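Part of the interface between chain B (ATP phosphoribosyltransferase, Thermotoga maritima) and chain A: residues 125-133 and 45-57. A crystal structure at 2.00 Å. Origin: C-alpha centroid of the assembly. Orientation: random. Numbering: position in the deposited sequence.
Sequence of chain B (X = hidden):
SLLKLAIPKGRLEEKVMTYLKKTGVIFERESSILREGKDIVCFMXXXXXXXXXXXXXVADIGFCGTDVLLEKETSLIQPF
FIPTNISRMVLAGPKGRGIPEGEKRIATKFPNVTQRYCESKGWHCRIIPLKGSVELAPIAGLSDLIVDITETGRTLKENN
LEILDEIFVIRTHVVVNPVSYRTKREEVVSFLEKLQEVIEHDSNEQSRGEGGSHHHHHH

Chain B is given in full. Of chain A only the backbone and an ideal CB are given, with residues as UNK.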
# COMPACT_ATOMS: atom_id res chain seq x y z
N CYS B 125 9.95 4.13 -21.60
CA CYS B 125 9.45 4.71 -20.36
C CYS B 125 10.35 4.37 -19.18
O CYS B 125 10.90 3.26 -19.12
CB CYS B 125 8.02 4.20 -20.07
SG CYS B 125 6.74 4.72 -21.22
N ARG B 126 10.47 5.30 -18.26
CA ARG B 126 11.16 5.05 -16.99
C ARG B 126 10.06 5.14 -15.91
O ARG B 126 9.47 6.21 -15.74
CB ARG B 126 12.26 6.07 -16.73
CG ARG B 126 12.88 6.01 -15.35
CD ARG B 126 14.01 5.00 -15.32
NE ARG B 126 14.84 5.11 -14.13
CZ ARG B 126 15.53 6.17 -13.75
NH1 ARG B 126 15.50 7.28 -14.49
NH2 ARG B 126 16.25 6.15 -12.64
N ILE B 127 9.73 4.02 -15.32
CA ILE B 127 8.59 3.87 -14.44
C ILE B 127 8.99 4.01 -12.99
O ILE B 127 9.91 3.32 -12.54
CB ILE B 127 7.89 2.53 -14.72
CG1 ILE B 127 7.51 2.43 -16.20
CG2 ILE B 127 6.63 2.37 -13.87
CD1 ILE B 127 6.99 1.08 -16.64
N ILE B 128 8.35 4.93 -12.28
CA ILE B 128 8.66 5.20 -10.86
C ILE B 128 7.47 4.79 -10.01
O ILE B 128 6.46 5.50 -9.93
CB ILE B 128 8.95 6.70 -10.68
CG1 ILE B 128 10.18 7.08 -11.53
CG2 ILE B 128 9.21 7.07 -9.21
CD1 ILE B 128 10.22 8.54 -11.92
N PRO B 129 7.52 3.62 -9.39
CA PRO B 129 6.40 3.13 -8.59
C PRO B 129 6.21 3.96 -7.35
O PRO B 129 7.22 4.35 -6.73
CB PRO B 129 6.81 1.71 -8.20
CG PRO B 129 8.07 1.41 -8.86
CD PRO B 129 8.66 2.70 -9.37
N LEU B 130 4.96 4.31 -7.02
CA LEU B 130 4.71 5.01 -5.76
C LEU B 130 3.57 4.25 -5.05
O LEU B 130 2.96 3.39 -5.71
CB LEU B 130 4.31 6.48 -5.95
CG LEU B 130 5.38 7.38 -6.61
CD1 LEU B 130 4.76 8.69 -7.09
CD2 LEU B 130 6.52 7.67 -5.63
N LYS B 131 3.26 4.62 -3.83
CA LYS B 131 2.20 3.94 -3.09
C LYS B 131 0.95 4.80 -3.02
O LYS B 131 -0.11 4.32 -2.65
CB LYS B 131 2.64 3.61 -1.66
CG LYS B 131 3.91 2.78 -1.58
CD LYS B 131 3.61 1.36 -2.02
CE LYS B 131 4.80 0.44 -1.78
NZ LYS B 131 4.56 -0.87 -2.49
N GLY B 132 1.07 6.10 -3.32
CA GLY B 132 -0.16 6.93 -3.21
C GLY B 132 0.19 8.38 -3.57
O GLY B 132 1.34 8.67 -3.91
N SER B 133 -0.83 9.22 -3.67
CA SER B 133 -0.67 10.63 -4.00
C SER B 133 0.23 10.80 -5.23
O SER B 133 1.13 11.65 -5.25
CB SER B 133 -0.07 11.40 -2.83
OG SER B 133 -0.98 11.57 -1.77
N UNK A 45 4.09 12.75 1.39
CA UNK A 45 4.05 11.52 0.59
C UNK A 45 3.89 10.28 1.45
O UNK A 45 4.04 10.38 2.68
CB UNK A 45 5.32 11.40 -0.25
N UNK A 46 3.54 9.16 0.83
CA UNK A 46 3.42 7.90 1.59
C UNK A 46 4.82 7.53 2.09
O UNK A 46 5.82 7.75 1.39
CB UNK A 46 2.82 6.78 0.74
N UNK A 47 4.89 7.00 3.30
CA UNK A 47 6.15 6.66 3.94
C UNK A 47 7.12 5.90 3.10
O UNK A 47 8.33 6.26 3.03
CB UNK A 47 5.87 5.85 5.21
N UNK A 48 6.67 4.89 2.36
CA UNK A 48 7.56 4.12 1.50
C UNK A 48 8.05 4.91 0.30
O UNK A 48 9.10 4.56 -0.28
CB UNK A 48 6.85 2.85 1.02
N UNK A 49 7.44 6.04 -0.01
CA UNK A 49 7.88 6.86 -1.13
C UNK A 49 8.91 7.90 -0.72
O UNK A 49 9.46 8.57 -1.58
CB UNK A 49 6.68 7.55 -1.77
N UNK A 50 9.17 8.05 0.59
CA UNK A 50 10.17 9.08 0.99
C UNK A 50 11.50 8.83 0.35
O UNK A 50 12.09 9.73 -0.30
CB UNK A 50 10.35 9.12 2.51
N UNK A 51 12.04 7.61 0.40
CA UNK A 51 13.36 7.35 -0.15
C UNK A 51 13.36 7.48 -1.66
O UNK A 51 14.38 7.91 -2.23
CB UNK A 51 13.84 5.96 0.26
N UNK A 52 12.24 7.18 -2.30
CA UNK A 52 12.11 7.37 -3.76
C UNK A 52 12.26 8.82 -4.14
O UNK A 52 12.98 9.18 -5.09
CB UNK A 52 10.76 6.85 -4.26
N UNK A 53 11.62 9.75 -3.42
CA UNK A 53 11.76 11.17 -3.71
C UNK A 53 13.20 11.64 -3.54
O UNK A 53 13.67 12.52 -4.28
CB UNK A 53 10.83 11.99 -2.81
N UNK A 54 13.89 11.13 -2.52
CA UNK A 54 15.27 11.50 -2.28
C UNK A 54 16.24 10.90 -3.29
O UNK A 54 17.08 11.59 -3.88
CB UNK A 54 15.67 11.07 -0.87
N UNK A 55 16.10 9.58 -3.53
CA UNK A 55 17.02 8.91 -4.46
C UNK A 55 16.96 9.53 -5.83
O UNK A 55 17.99 9.69 -6.52
CB UNK A 55 16.70 7.42 -4.56
N UNK A 56 15.78 9.91 -6.30
CA UNK A 56 15.62 10.56 -7.59
C UNK A 56 16.09 12.00 -7.58
O UNK A 56 16.10 12.65 -8.63
CB UNK A 56 14.15 10.50 -8.03
N UNK A 57 16.40 12.57 -6.43
CA UNK A 57 16.90 13.93 -6.33
C UNK A 57 15.89 15.03 -6.33
O UNK A 57 16.29 16.21 -6.52
CB UNK A 57 17.87 14.19 -7.48

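Position 45 has an extended backbone, and its CB points sideways with nothing of the chain B stretch within 5.5 Å, so this contact hardly restricts it. It is V45(A), a beta-branched residue at ease in such a conformation.

At 46 the CB points toward chain B, 4.0 Å from K131(B) CB, and open space lies beyond. A long, flexible side chain would suit. R46(A) packs its CG, 3.6 Å from G132(B) N, against the backbone, and its guanidinium runs on into the open space. An ideal CB on the glycine would come within 3.0 Å of that same CG and clash.

Position 47 points sideways, and its phi of -47° permits proline; P47(A) fills it. The CB of 48 faces chain B, 3.9 Å from K131(B) CG, so a residue with apolar bulk would suit. In F48(A) the CB packs against that lysine CG at 4.0 Å, while the ring leads away.

Position 49 is the most telling. Its CB points toward L130(B) and lies 5.0 Å from K131(B) N, a backbone donor, so a short acceptor is wanted: aspartate or asparagine. It is D49(A). K131(B) N donates to D49(A) OD1 at 2.9 Å, almost linearly, and weakly to D49(A) OD2 at 3.2 Å. A water bridges D49(A) OD2 to P129(B) O, at 2.7 and 2.8 Å respectively.

Positions 50 and 51 are out of reach of chain B; they are V50(A) and P51(A).

At 52 the helical CB points toward chain B, 4.5 Å from L130(B) CD2 and 5.0 Å from P129(B) O. A small side chain, apolar or mixed in character, would fit. T52(A) offers both: its CG2 meets I128(B) CG2 at 3.8 Å, and its OG1 donates to the water that bridges to P129(B) O.

The CB of 53 points sideways, so only a long side chain could return to chain B. Y53(A) does, bringing CE1 to 3.8 Å from L130(B) CD2; its OH lies 2.8 Å from a water whose oxygen is 2.9 Å from S133(B) O, so that the water links the two.

Positions 54 and 55 are out of reach of the chain B stretch, which leaves them unrestricted by it; they are L54(A) and V55(A).

From 56 the CB points toward I128(B) and R126(B), but at a distance, which favours a flat or extended side chain. H56(A) lays one ring face over I128(B) CG2, and its NE2 lies over a face of the R126(B) guanidinium, 4.1 Å from NH2. Its ND1 donates to T52(A) O at 3.1 Å.

Position 57 has a phi of 82° and closes the helix in a Schellman motif, favouring glycine: G57(A).

Chain A, residues 45-57: VRPFDVPTYLVHG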
# COMPACT_ATOMS: atom_id res chain seq x y z
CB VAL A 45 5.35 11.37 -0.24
CG1 VAL A 45 5.56 12.61 -1.14
CG2 VAL A 45 6.58 11.19 0.65
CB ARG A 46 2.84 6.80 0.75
CG ARG A 46 1.50 6.98 0.10
CD ARG A 46 0.40 7.37 1.05
NE ARG A 46 0.41 6.66 2.32
CZ ARG A 46 -0.36 7.03 3.35
NH1 ARG A 46 -0.32 6.36 4.49
NH2 ARG A 46 -1.18 8.07 3.22
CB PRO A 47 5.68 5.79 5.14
CG PRO A 47 4.35 6.39 5.50
CD PRO A 47 3.72 6.72 4.16
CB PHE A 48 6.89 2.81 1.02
CG PHE A 48 7.30 1.66 1.92
CD1 PHE A 48 6.59 1.41 3.09
CD2 PHE A 48 8.40 0.89 1.64
CE1 PHE A 48 6.96 0.38 3.93
CE2 PHE A 48 8.77 -0.13 2.48
CZ PHE A 48 8.05 -0.40 3.64
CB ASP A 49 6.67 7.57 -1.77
CG ASP A 49 5.72 6.58 -2.43
OD1 ASP A 49 4.52 6.90 -2.55
OD2 ASP A 49 6.15 5.48 -2.81
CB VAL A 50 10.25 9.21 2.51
CG1 VAL A 50 11.53 9.88 2.99
CG2 VAL A 50 9.01 9.94 3.04
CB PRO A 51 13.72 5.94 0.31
CG PRO A 51 12.52 5.38 0.96
CD PRO A 51 11.57 6.50 1.26
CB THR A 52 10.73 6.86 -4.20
OG1 THR A 52 10.61 5.46 -3.84
CG2 THR A 52 10.51 7.03 -5.69
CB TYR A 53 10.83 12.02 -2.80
CG TYR A 53 9.45 12.13 -3.44
CD1 TYR A 53 8.64 11.01 -3.61
CD2 TYR A 53 9.00 13.34 -3.92
CE1 TYR A 53 7.40 11.12 -4.22
CE2 TYR A 53 7.78 13.46 -4.53
CZ TYR A 53 6.98 12.34 -4.69
OH TYR A 53 5.77 12.50 -5.31
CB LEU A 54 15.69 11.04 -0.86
CG LEU A 54 14.97 11.83 0.26
CD1 LEU A 54 14.96 11.01 1.55
CD2 LEU A 54 15.71 13.14 0.47
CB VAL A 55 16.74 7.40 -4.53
CG1 VAL A 55 17.64 6.73 -5.57
CG2 VAL A 55 16.95 6.74 -3.17
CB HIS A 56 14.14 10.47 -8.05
CG HIS A 56 13.84 9.14 -8.67
ND1 HIS A 56 13.64 8.00 -7.91
CD2 HIS A 56 13.71 8.76 -9.96
CE1 HIS A 56 13.40 6.96 -8.71
NE2 HIS A 56 13.45 7.40 -9.95
O HOH W 1 3.54 9.11 -2.34
O HOH W 2 8.22 4.35 -4.16
O HOH W 3 3.73 10.99 -4.17
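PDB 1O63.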